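Side-chain contacts in aspartate-semialdehyde dehydrogenase (Vibrio cholerae, PDB 2R00), which catalyses the NADPH-dependent reductive dephosphorylation of L-aspartyl-4-phosphate to L-aspartate-semialdehyde, a step toward lysine, methionine and threonine: residues E59-W63 and S64-I68; F71-G74 and G75-A79; L107-P110 and E111-P114; P239-Y242 and G243-A247; A254-A258 and E259-D263. All blocks are in the same frame, centred on the assembly; numbering follows the deposited sequence.

Contact 1 of 5, residues E59-W63 and S64-I68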
loop_
_atom_site.group_PDB
_atom_site.type_symbol
_atom_site.label_atom_id
_atom_site.label_comp_id
_atom_site.label_asym_id
_atom_site.label_seq_id
_atom_site.Cartn_x
_atom_site.Cartn_y
_atom_site.Cartn_z
ATOM N N GLU A 59 8.642 22.795 35.356
ATOM C CA GLU A 59 9.400 24.011 35.681
ATOM C C GLU A 59 9.922 24.030 37.118
ATOM O O GLU A 59 10.929 24.687 37.406
ATOM C CB GLU A 59 8.535 25.253 35.447
ATOM C CG GLU A 59 8.069 25.471 33.999
ATOM C CD GLU A 59 9.130 26.106 33.106
ATOM O OE1 GLU A 59 10.224 26.455 33.605
ATOM O OE2 GLU A 59 8.866 26.257 31.892
ATOM N N GLU A 60 9.224 23.325 38.014
ATOM C CA GLU A 60 9.606 23.253 39.430
ATOM C C GLU A 60 10.337 21.954 39.816
ATOM O O GLU A 60 10.814 21.817 40.947
ATOM C CB GLU A 60 8.374 23.460 40.330
ATOM C CG GLU A 60 7.574 24.747 40.057
ATOM C CD GLU A 60 6.318 24.873 40.930
ATOM O OE1 GLU A 60 5.658 23.843 41.214
ATOM O OE2 GLU A 60 5.977 26.014 41.327
ATOM N N PHE A 61 10.451 21.015 38.876
ATOM C CA PHE A 61 10.960 19.681 39.180
ATOM C C PHE A 61 12.467 19.629 39.429
ATOM O O PHE A 61 13.248 20.229 38.687
ATOM C CB PHE A 61 10.554 18.691 38.078
ATOM C CG PHE A 61 10.801 17.251 38.430
ATOM C CD1 PHE A 61 10.108 16.643 39.476
ATOM C CD2 PHE A 61 11.726 16.492 37.710
ATOM C CE1 PHE A 61 10.334 15.303 39.802
ATOM C CE2 PHE A 61 11.955 15.156 38.022
ATOM C CZ PHE A 61 11.259 14.558 39.073
ATOM N N ASP A 62 12.853 18.911 40.482
ATOM C CA ASP A 62 14.248 18.602 40.789
ATOM C C ASP A 62 14.598 17.261 40.137
ATOM O O ASP A 62 14.107 16.214 40.556
ATOM C CB ASP A 62 14.461 18.554 42.320
ATOM C CG ASP A 62 15.841 18.043 42.720
ATOM O OD1 ASP A 62 16.764 18.060 41.882
ATOM O OD2 ASP A 62 16.004 17.616 43.889
ATOM N N TRP A 63 15.446 17.304 39.112
ATOM C CA TRP A 63 15.763 16.123 38.303
ATOM C C TRP A 63 16.707 15.153 39.014
ATOM O O TRP A 63 16.830 14.000 38.606
ATOM C CB TRP A 63 16.339 16.532 36.933
ATOM C CG TRP A 63 15.356 17.258 36.035
ATOM C CD1 TRP A 63 15.214 18.606 35.898
ATOM C CD2 TRP A 63 14.397 16.661 35.145
ATOM N NE1 TRP A 63 14.223 18.891 34.984
ATOM C CE2 TRP A 63 13.708 17.715 34.505
ATOM C CE3 TRP A 63 14.060 15.338 34.821
ATOM C CZ2 TRP A 63 12.693 17.489 33.557
ATOM C CZ3 TRP A 63 13.043 15.113 33.879
ATOM C CH2 TRP A 63 12.379 16.185 33.259
ATOM N N SER A 64 17.361 15.624 40.080
ATOM C CA SER A 64 18.243 14.792 40.914
ATOM C C SER A 64 17.515 13.623 41.557
ATOM O O SER A 64 18.140 12.655 42.004
ATOM C CB SER A 64 18.907 15.638 42.002
ATOM O OG SER A 64 19.899 16.477 41.431
ATOM N N GLN A 65 16.193 13.722 41.601
ATOM C CA GLN A 65 15.340 12.667 42.151
ATOM C C GLN A 65 15.292 11.382 41.319
ATOM O O GLN A 65 14.942 10.326 41.846
ATOM C CB GLN A 65 13.918 13.189 42.339
ATOM C CG GLN A 65 13.800 14.299 43.366
ATOM C CD GLN A 65 12.410 14.873 43.437
ATOM O OE1 GLN A 65 11.989 15.637 42.564
ATOM N NE2 GLN A 65 11.681 14.517 44.486
ATOM N N VAL A 66 15.634 11.457 40.032
ATOM C CA VAL A 66 15.391 10.315 39.132
ATOM C C VAL A 66 16.634 9.767 38.444
ATOM O O VAL A 66 17.610 10.492 38.220
ATOM C CB VAL A 66 14.277 10.604 38.076
ATOM C CG1 VAL A 66 12.919 10.734 38.748
ATOM C CG2 VAL A 66 14.573 11.848 37.285
ATOM N N HIS A 67 16.578 8.479 38.110
ATOM C CA HIS A 67 17.636 7.809 37.368
ATOM C C HIS A 67 17.389 7.890 35.862
ATOM O O HIS A 67 18.324 8.050 35.081
ATOM C CB HIS A 67 17.719 6.339 37.772
ATOM C CG HIS A 67 18.083 6.124 39.209
ATOM N ND1 HIS A 67 17.136 5.960 40.201
ATOM C CD2 HIS A 67 19.289 6.037 39.820
ATOM C CE1 HIS A 67 17.745 5.786 41.361
ATOM N NE2 HIS A 67 19.052 5.827 41.158
ATOM N N ILE A 68 16.124 7.750 35.477
ATOM C CA ILE A 68 15.722 7.623 34.070
ATOM C C ILE A 68 14.444 8.418 33.833
ATOM O O ILE A 68 13.544 8.444 34.679
ATOM C CB ILE A 68 15.496 6.134 33.674
ATOM C CG1 ILE A 68 16.804 5.340 33.771
ATOM C CG2 ILE A 68 14.903 6.004 32.246
ATOM C CD1 ILE A 68 16.591 3.835 33.863
#
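The phenyl ring of F61 meets V66 at its rim, where CG1 of V66 lies near the ring plane, 4.2 Å from CZ. The same ring turns its edge to the indole of W63: CD2 of F61 sits 3.7 Å above the indole plane, over the centre of the ring system. V66 fits beside both aromatics, its other branch, CG2, coming within 4.3 Å of W63 CE3. With CG of F61 anti to the backbone N (chi1 -169°) and CG of W63 instead anti to its carbonyl carbon (chi1 -66°), the two rings converge although their residues are two apart.

The polar side of the turn rests on D62. Its OD1 accepts from S64 N at 3.1 Å, the donor standing well above the carboxylate plane, while its carbonyl O takes a weak bond from Q65 N at 3.4 Å. A straighter bond, V66 N to W63 O at 3.2 Å, closes the next step.

F61 also meets the ring of F34 on strand 30-37, and W63 packs on W81, I84 and A85 of helix 75-87. An Asx turn at D62 thus leads into a short 3-10 turn, part of the loop that connects strand 51-57 to strand 68-71 in the Rossmann-type nucleotide-binding domain.

Contact 2 of 5, residues F71-G74 and G75-A79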
loop_
_atom_site.group_PDB
_atom_site.type_symbol
_atom_site.label_atom_id
_atom_site.label_comp_id
_atom_site.label_asym_id
_atom_site.label_seq_id
_atom_site.Cartn_x
_atom_site.Cartn_y
_atom_site.Cartn_z
ATOM N N PHE A 71 10.481 10.701 27.915
ATOM C CA PHE A 71 9.905 11.955 27.415
ATOM C C PHE A 71 8.950 11.674 26.267
ATOM O O PHE A 71 9.312 10.989 25.307
ATOM C CB PHE A 71 11.015 12.883 26.884
ATOM C CG PHE A 71 11.723 13.718 27.938
ATOM C CD1 PHE A 71 11.896 13.265 29.255
ATOM C CD2 PHE A 71 12.284 14.944 27.582
ATOM C CE1 PHE A 71 12.571 14.056 30.199
ATOM C CE2 PHE A 71 12.953 15.743 28.519
ATOM C CZ PHE A 71 13.106 15.291 29.829
ATOM N N SER A 72 7.744 12.214 26.345
ATOM C CA SER A 72 6.838 12.172 25.193
ATOM C C SER A 72 5.886 13.355 25.182
ATOM O O SER A 72 4.671 13.178 25.160
ATOM C CB SER A 72 6.057 10.846 25.145
ATOM O OG SER A 72 5.408 10.699 23.883
ATOM N N ALA A 73 6.449 14.563 25.186
ATOM C CA ALA A 73 5.656 15.796 25.162
ATOM C C ALA A 73 5.958 16.679 23.949
ATOM O O ALA A 73 5.721 17.877 23.982
ATOM C CB ALA A 73 5.857 16.577 26.461
ATOM N N GLY A 74 6.490 16.089 22.882
ATOM C CA GLY A 74 6.739 16.832 21.651
ATOM C C GLY A 74 8.187 17.273 21.574
ATOM O O GLY A 74 8.838 17.459 22.598
ATOM N N GLY A 75 8.677 17.426 20.353
ATOM C CA GLY A 75 10.087 17.659 20.089
ATOM C C GLY A 75 10.663 18.924 20.692
ATOM O O GLY A 75 11.782 18.909 21.197
ATOM N N GLU A 76 9.916 20.027 20.636
ATOM C CA GLU A 76 10.460 21.299 21.124
ATOM C C GLU A 76 10.648 21.328 22.633
ATOM O O GLU A 76 11.626 21.895 23.120
ATOM C CB GLU A 76 9.727 22.536 20.565
ATOM C CG GLU A 76 10.386 23.133 19.296
ATOM C CD GLU A 76 10.597 24.647 19.370
ATOM O OE1 GLU A 76 11.285 25.209 18.495
ATOM O OE2 GLU A 76 10.082 25.291 20.302
ATOM N N LEU A 77 9.748 20.678 23.369
ATOM C CA LEU A 77 9.929 20.522 24.804
ATOM C C LEU A 77 11.079 19.593 25.166
ATOM O O LEU A 77 11.768 19.826 26.160
ATOM C CB LEU A 77 8.617 20.116 25.496
ATOM C CG LEU A 77 7.646 21.302 25.592
ATOM C CD1 LEU A 77 6.238 20.858 26.048
ATOM C CD2 LEU A 77 8.228 22.370 26.538
ATOM N N SER A 78 11.301 18.551 24.367
ATOM C CA SER A 78 12.499 17.707 24.536
ATOM C C SER A 78 13.795 18.475 24.252
ATOM O O SER A 78 14.789 18.326 24.968
ATOM C CB SER A 78 12.426 16.480 23.624
ATOM O OG SER A 78 11.599 15.496 24.204
ATOM N N ALA A 79 13.782 19.274 23.193
ATOM C CA ALA A 79 14.914 20.150 22.848
ATOM C C ALA A 79 15.359 21.013 24.031
ATOM O O ALA A 79 16.557 21.152 24.289
ATOM C CB ALA A 79 14.537 21.043 21.667
HETATM O O HOH W 1 9.148 15.856 25.058
HETATM O O HOH W 2 6.714 20.291 22.428
#
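F71 turns the edge of its ring to the hydroxyl of S78: OG lies in the ring plane, 3.5 Å from CD2, as the side chain of the strand residue points toward the helix. With CG of F71 beside its own backbone N (chi1 -83°), the ring edge comes to lie against the first helical turn. The polar needs of S78 OG are met on other sides, by a hydrogen bond to D94 OD1 and by water 1, which donates to it at 2.6 Å. The same water accepts from A73 N at 3.0 Å and donates to G74 O at 3.0 Å, so one molecule pins the hydroxyl to the backbone of the turn.

G74 O is gripped a second time by the helix itself, S78 N reaching it at 3.2 Å in the carbonyl plane with an N-H...O angle of 160°. On another side of this turn L77 projects back over A73, its CD1 4.3 Å from A73 CB. Water 2 bridges the same pair of residues, donating to A73 O at 3.0 Å and accepting from L77 N at 3.2 Å, and thereby serves an N-H of the first helical turn.

G74 occupies the N-cap position with a positive phi of 98°, a conformation well suited to glycine. Beyond the segments, the ring of F71 meets F9 edge-to-face and packs on W81, A82 and A85. The whole is a strand-to-helix turn of a beta-alpha unit, from strand 68-71 into helix 75-87 of the Rossmann fold, with A73 near G13 of the predicted NADP(+) site.

Contact 3 of 5, residues L107-P110 and E111-P114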
loop_
_atom_site.group_PDB
_atom_site.type_symbol
_atom_site.label_atom_id
_atom_site.label_comp_id
_atom_site.label_asym_id
_atom_site.label_seq_id
_atom_site.Cartn_x
_atom_site.Cartn_y
_atom_site.Cartn_z
ATOM N N LEU A 107 20.014 5.581 18.504
ATOM C CA LEU A 107 18.603 5.432 18.138
ATOM C C LEU A 107 18.263 3.948 18.185
ATOM O O LEU A 107 18.750 3.182 17.360
ATOM C CB LEU A 107 18.371 5.969 16.721
ATOM C CG LEU A 107 16.990 5.803 16.067
ATOM C CD1 LEU A 107 15.964 6.666 16.827
ATOM C CD2 LEU A 107 17.035 6.194 14.578
ATOM N N VAL A 108 17.418 3.543 19.131
ATOM C CA VAL A 108 17.398 2.135 19.541
ATOM C C VAL A 108 16.068 1.402 19.361
ATOM O O VAL A 108 15.034 1.865 19.813
ATOM C CB VAL A 108 17.910 1.973 21.008
ATOM C CG1 VAL A 108 17.810 0.532 21.462
ATOM C CG2 VAL A 108 19.358 2.497 21.131
ATOM N N VAL A 109 16.133 0.255 18.682
ATOM C CA VAL A 109 15.096 -0.778 18.709
ATOM C C VAL A 109 15.739 -2.005 19.385
ATOM O O VAL A 109 16.645 -2.622 18.812
ATOM C CB VAL A 109 14.643 -1.178 17.274
ATOM C CG1 VAL A 109 13.688 -2.386 17.317
ATOM C CG2 VAL A 109 13.995 0.009 16.545
ATOM N N PRO A 110 15.325 -2.319 20.635
ATOM C CA PRO A 110 15.989 -3.358 21.439
ATOM C C PRO A 110 16.121 -4.753 20.820
ATOM O O PRO A 110 17.038 -5.471 21.182
ATOM C CB PRO A 110 15.149 -3.404 22.723
ATOM C CG PRO A 110 14.571 -2.051 22.825
ATOM C CD PRO A 110 14.255 -1.662 21.406
ATOM N N GLU A 111 15.243 -5.130 19.891
ATOM C CA GLU A 111 15.363 -6.427 19.224
ATOM C C GLU A 111 16.431 -6.387 18.136
ATOM O O GLU A 111 16.887 -7.429 17.654
ATOM C CB GLU A 111 14.027 -6.847 18.609
ATOM C CG GLU A 111 12.920 -7.085 19.622
ATOM C CD GLU A 111 12.082 -5.852 19.883
ATOM O OE1 GLU A 111 12.562 -4.713 19.644
ATOM O OE2 GLU A 111 10.929 -6.027 20.334
ATOM N N VAL A 112 16.834 -5.182 17.751
ATOM C CA VAL A 112 17.715 -5.027 16.605
ATOM C C VAL A 112 19.111 -4.546 16.997
ATOM O O VAL A 112 20.106 -5.219 16.692
ATOM C CB VAL A 112 17.081 -4.096 15.538
ATOM C CG1 VAL A 112 18.024 -3.888 14.370
ATOM C CG2 VAL A 112 15.752 -4.667 15.066
ATOM N N ASN A 113 19.188 -3.394 17.669
ATOM C CA ASN A 113 20.484 -2.796 17.987
ATOM C C ASN A 113 20.662 -2.442 19.466
ATOM O O ASN A 113 21.064 -1.319 19.780
ATOM C CB ASN A 113 20.735 -1.563 17.105
ATOM C CG ASN A 113 19.755 -0.421 17.395
ATOM O OD1 ASN A 113 18.645 -0.639 17.869
ATOM N ND2 ASN A 113 20.175 0.797 17.104
ATOM N N PRO A 114 20.407 -3.408 20.380
ATOM C CA PRO A 114 20.461 -3.072 21.801
ATOM C C PRO A 114 21.863 -2.643 22.228
ATOM O O PRO A 114 21.994 -1.941 23.213
ATOM C CB PRO A 114 20.076 -4.388 22.495
ATOM C CG PRO A 114 20.465 -5.464 21.509
ATOM C CD PRO A 114 20.119 -4.845 20.175
#
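V109 and V112 close a type I beta turn over P110 and E111, part of the long loop between strands 91-94 and 125-127 of the nucleotide-binding domain. V109 O takes two amides: V112 N at 2.8 Å, from above the carbonyl plane, and N113 N at 2.9 Å, almost in line with the C=O. Alongside, V109 CG1 rests against V112 CG2 at 3.8 Å and against E111 OE1 at 3.5 Å; the other carboxylate oxygen of E111 is held by Q326 of helix 316-335.

N113 then folds back along the incoming chain. With CG placed between the backbone N and the carbonyl carbon (chi1 66°), its carboxamide reaches both polar groups that flank V108. ND2 gives a nearly straight bond to L107 O at 2.8 Å, and OD1 accepts from V109 N at 2.8 Å in the plane of the side-chain carbonyl of N113.

This two-point grip fixes the rotation of the amide and is consistent with the modelled placement of its oxygen and nitrogen. It also holds OD1 3.0 Å from V109 O, an acceptor beside an acceptor, whose mutual repulsion is probably offset by the N-H groups bound to each.

Contact 4 of 5, residues P239-Y242 and G243-A247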
loop_
_atom_site.group_PDB
_atom_site.type_symbol
_atom_site.label_atom_id
_atom_site.label_comp_id
_atom_site.label_asym_id
_atom_site.label_seq_id
_atom_site.Cartn_x
_atom_site.Cartn_y
_atom_site.Cartn_z
ATOM N N PRO A 239 -7.691 8.563 3.682
ATOM C CA PRO A 239 -8.871 9.327 4.121
ATOM C C PRO A 239 -9.336 8.986 5.542
ATOM O O PRO A 239 -9.454 9.890 6.363
ATOM C CB PRO A 239 -9.931 8.969 3.072
ATOM C CG PRO A 239 -9.133 8.741 1.821
ATOM C CD PRO A 239 -7.812 8.134 2.271
ATOM N N VAL A 240 -9.569 7.706 5.837
ATOM C CA VAL A 240 -9.922 7.268 7.200
ATOM C C VAL A 240 -9.181 5.967 7.550
ATOM O O VAL A 240 -9.221 5.017 6.774
ATOM C CB VAL A 240 -11.460 7.077 7.378
ATOM C CG1 VAL A 240 -11.823 6.950 8.859
ATOM C CG2 VAL A 240 -12.252 8.235 6.735
ATOM N N PHE A 241 -8.525 5.925 8.715
ATOM C CA PHE A 241 -7.661 4.789 9.073
ATOM C C PHE A 241 -7.402 4.666 10.578
ATOM O O PHE A 241 -6.896 5.611 11.209
ATOM C CB PHE A 241 -6.319 4.914 8.332
ATOM C CG PHE A 241 -5.667 3.598 7.986
ATOM C CD1 PHE A 241 -6.324 2.662 7.184
ATOM C CD2 PHE A 241 -4.364 3.320 8.409
ATOM C CE1 PHE A 241 -5.710 1.457 6.842
ATOM C CE2 PHE A 241 -3.733 2.115 8.067
ATOM C CZ PHE A 241 -4.416 1.183 7.281
ATOM N N TYR A 242 -7.723 3.496 11.131
ATOM C CA TYR A 242 -7.458 3.156 12.539
ATOM C C TYR A 242 -6.271 2.197 12.661
ATOM O O TYR A 242 -6.323 1.062 12.189
ATOM C CB TYR A 242 -8.709 2.543 13.202
ATOM C CG TYR A 242 -9.893 3.488 13.218
ATOM C CD1 TYR A 242 -10.090 4.367 14.286
ATOM C CD2 TYR A 242 -10.800 3.523 12.156
ATOM C CE1 TYR A 242 -11.169 5.257 14.299
ATOM C CE2 TYR A 242 -11.884 4.405 12.160
ATOM C CZ TYR A 242 -12.056 5.269 13.236
ATOM O OH TYR A 242 -13.113 6.143 13.246
ATOM N N GLY A 243 -5.204 2.669 13.295
ATOM C CA GLY A 243 -3.971 1.912 13.406
ATOM C C GLY A 243 -3.018 2.297 12.293
ATOM O O GLY A 243 -3.231 3.288 11.585
ATOM N N HIS A 244 -1.970 1.502 12.133
ATOM C CA HIS A 244 -0.909 1.814 11.196
ATOM C C HIS A 244 -0.497 0.567 10.433
ATOM O O HIS A 244 -0.448 -0.526 10.997
ATOM C CB HIS A 244 0.293 2.403 11.951
ATOM C CG HIS A 244 1.451 2.749 11.070
ATOM N ND1 HIS A 244 2.568 1.947 10.964
ATOM C CD2 HIS A 244 1.661 3.800 10.243
ATOM C CE1 HIS A 244 3.418 2.491 10.111
ATOM N NE2 HIS A 244 2.891 3.614 9.657
ATOM N N ALA A 245 -0.195 0.735 9.152
ATOM C CA ALA A 245 0.225 -0.393 8.323
ATOM C C ALA A 245 1.381 -0.001 7.415
ATOM O O ALA A 245 1.553 1.180 7.103
ATOM C CB ALA A 245 -0.945 -0.912 7.502
ATOM N N GLU A 246 2.167 -1.002 7.013
ATOM C CA GLU A 246 3.268 -0.842 6.067
ATOM C C GLU A 246 3.300 -2.018 5.121
ATOM O O GLU A 246 3.139 -3.145 5.548
ATOM C CB GLU A 246 4.608 -0.821 6.781
ATOM C CG GLU A 246 4.694 0.166 7.891
ATOM C CD GLU A 246 5.993 0.088 8.604
ATOM O OE1 GLU A 246 6.556 -1.020 8.731
ATOM O OE2 GLU A 246 6.454 1.140 9.040
ATOM N N ALA A 247 3.519 -1.739 3.843
ATOM C CA ALA A 247 3.787 -2.759 2.838
ATOM C C ALA A 247 5.282 -2.702 2.569
ATOM O O ALA A 247 5.825 -1.618 2.297
ATOM C CB ALA A 247 3.004 -2.463 1.558
HETATM O O HOH W 3 -3.775 5.996 11.747
#
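The carbonyl O of G243 lies 2.8 Å from water 3, which also stands 3.2 Å from F241 O and so spans the bend between the two residues. The ring of F241 comes to the same oxygen, its CD2 3.4 Å away on an oblique approach. Farther round the rim the ring meets the start of the next strand: A245 N lies in the ring plane at its edge, 3.9 Å from CE2, and A245 CB is 4.1 Å from CZ. A first torsion of -149° in F241, well off staggered, turns the ring toward the first residues of strand 244-252.

G243 makes the bend with a phi of 94°, where a side chain would strike the carbonyl of Y242. The bend belongs to the loop connecting strand 230-238 to strand 244-252 in the sheet of the dimerisation domain; strand 149-159 lies between the two, and the backbone of A245 pairs there with Y157. The outer arm of the bend faces the other protomer: the backbone of Y242 hydrogen-bonds to the second subunit, and P239 packs on Y242 of that subunit.

Successive residues of the strand point to opposite sides. A245 directs its methyl group toward F241, while H244, the predicted proton acceptor, points away from it. ND1 of H244 is hydrogen-bonded to Q135 OE1, and its side chain lies about 6 Å from that of C131, which forms the acyl-thioester intermediate.

Contact 5 of 5, residues A254-A258 and E259-D263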
loop_
_atom_site.group_PDB
_atom_site.type_symbol
_atom_site.label_atom_id
_atom_site.label_comp_id
_atom_site.label_asym_id
_atom_site.label_seq_id
_atom_site.Cartn_x
_atom_site.Cartn_y
_atom_site.Cartn_z
ATOM N N ALA A 254 21.115 -12.576 -0.704
ATOM C CA ALA A 254 21.022 -13.987 -1.086
ATOM C C ALA A 254 19.554 -14.392 -1.178
ATOM O O ALA A 254 18.719 -13.841 -0.449
ATOM C CB ALA A 254 21.744 -14.863 -0.079
ATOM N N PRO A 255 19.230 -15.366 -2.060
ATOM C CA PRO A 255 17.839 -15.803 -2.194
ATOM C C PRO A 255 17.347 -16.416 -0.898
ATOM O O PRO A 255 18.125 -17.051 -0.186
ATOM C CB PRO A 255 17.901 -16.893 -3.274
ATOM C CG PRO A 255 19.212 -16.727 -3.950
ATOM C CD PRO A 255 20.132 -16.110 -2.960
ATOM N N ILE A 256 16.069 -16.213 -0.591
ATOM C CA ILE A 256 15.437 -16.843 0.571
ATOM C C ILE A 256 13.955 -17.110 0.306
ATOM O O ILE A 256 13.238 -16.243 -0.200
ATOM C CB ILE A 256 15.644 -16.021 1.877
ATOM C CG1 ILE A 256 15.215 -16.847 3.094
ATOM C CG2 ILE A 256 14.922 -14.658 1.808
ATOM C CD1 ILE A 256 15.596 -16.222 4.420
ATOM N N ASP A 257 13.503 -18.313 0.649
ATOM C CA ASP A 257 12.137 -18.725 0.358
ATOM C C ASP A 257 11.176 -18.114 1.363
ATOM O O ASP A 257 11.497 -18.020 2.552
ATOM C CB ASP A 257 12.013 -20.254 0.369
ATOM C CG ASP A 257 10.861 -20.753 -0.488
ATOM O OD1 ASP A 257 9.683 -20.516 -0.124
ATOM O OD2 ASP A 257 11.137 -21.389 -1.533
ATOM N N ALA A 258 10.005 -17.703 0.877
ATOM C CA ALA A 258 8.945 -17.162 1.722
ATOM C C ALA A 258 8.660 -18.068 2.922
ATOM O O ALA A 258 8.435 -17.586 4.031
ATOM C CB ALA A 258 7.688 -16.953 0.916
ATOM N N GLU A 259 8.682 -19.377 2.687
ATOM C CA GLU A 259 8.426 -20.369 3.733
ATOM C C GLU A 259 9.471 -20.293 4.833
ATOM O O GLU A 259 9.147 -20.456 6.001
ATOM C CB GLU A 259 8.398 -21.784 3.147
ATOM C CG GLU A 259 7.245 -22.052 2.200
ATOM C CD GLU A 259 5.886 -22.069 2.894
ATOM O OE1 GLU A 259 5.830 -22.299 4.128
ATOM O OE2 GLU A 259 4.870 -21.856 2.195
ATOM N N GLN A 260 10.723 -20.047 4.446
ATOM C CA GLN A 260 11.812 -19.927 5.412
ATOM C C GLN A 260 11.611 -18.679 6.272
ATOM O O GLN A 260 11.603 -18.766 7.507
ATOM C CB GLN A 260 13.178 -19.917 4.716
ATOM C CG GLN A 260 13.461 -21.190 3.907
ATOM C CD GLN A 260 14.694 -21.089 3.009
ATOM O OE1 GLN A 260 14.787 -20.215 2.132
ATOM N NE2 GLN A 260 15.638 -22.010 3.208
ATOM N N VAL A 261 11.400 -17.529 5.634
ATOM C CA VAL A 261 11.179 -16.307 6.412
ATOM C C VAL A 261 9.921 -16.370 7.300
ATOM O O VAL A 261 9.931 -15.841 8.410
ATOM C CB VAL A 261 11.366 -14.973 5.586
ATOM C CG1 VAL A 261 11.711 -15.245 4.137
ATOM C CG2 VAL A 261 10.187 -14.009 5.741
ATOM N N MET A 262 8.874 -17.069 6.860
ATOM C CA MET A 262 7.704 -17.266 7.729
ATOM C C MET A 262 8.049 -18.070 8.982
ATOM O O MET A 262 7.575 -17.750 10.076
ATOM C CB MET A 262 6.528 -17.902 6.980
ATOM C CG MET A 262 5.758 -16.913 6.120
ATOM S SD MET A 262 4.160 -17.512 5.547
ATOM C CE MET A 262 4.668 -18.597 4.215
ATOM N N ASP A 263 8.876 -19.106 8.818
ATOM C CA ASP A 263 9.368 -19.892 9.958
ATOM C C ASP A 263 10.181 -19.033 10.929
ATOM O O ASP A 263 9.951 -19.079 12.135
ATOM C CB ASP A 263 10.209 -21.082 9.481
ATOM C CG ASP A 263 9.365 -22.214 8.910
ATOM O OD1 ASP A 263 8.131 -22.245 9.146
ATOM O OD2 ASP A 263 9.946 -23.081 8.218
#
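Two side-chain bonds run in opposite directions between D257 and the first helical turn. Q260 returns its amide to the loop: OE1 accepts from D257 N at 2.7 Å, in the carbonyl plane and with an N-H...O angle of 164°. CG of Q260 sits beside its own N (chi1 -60°), and the chain, extended beyond it, carries the carboxamide back past the CB of D257. In return, D257 OD1 takes the N-H of E259 at 3.2 Å on its anti lone pair, the one away from the other oxygen.

Backbone bonds follow the helical pattern. V261 N reaches D257 O at 3.1 Å, nearly in line with the C=O, and M262 N reaches A258 O at 2.9 Å. The side chain of N299 hydrogen-bonds to I256 O and A258 N.

Apolar contact is provided by I256, whose CG1 lies 4.0 Å from V261 CG1; the same methylene passes 3.5 Å from the oxygen OE1 of Q260. I256 and V261 both also touch I307 of strand 306-313.

Of the charged groups, the carboxylates of D257 and E259 lie side by side without touching, OD1 5.5 Å from OE2. R275 forms a salt bridge with D263 and a long, weak ion pair with E259, which would probably temper the negative charge. Together D257, as N-cap, and Q260 make a capping box that starts helix 258-267 after strand 244-252 of the dimerisation domain.

Contacts 1 and 2 touch directly: W63 CH2 lies 3.6 Å from F71 CZ, and both pack against helix 75-87 of the nucleotide-binding domain, their centres about 16 Å apart. Contact 4 holds the active-site H244, and its centre is about 25 Å from that of contact 2, beside the predicted NADP(+) site. Between the domains, contact 3 has its centre about 24 Å from contact 4 and 23 Å from contact 5. Helix 131-147, which begins with the catalytic C131, ties these three together, touching V109 through V138, E246 through Q135 and I256 through V147. Contacts 1 and 5 mark the extremes, with centres about 49 Å apart.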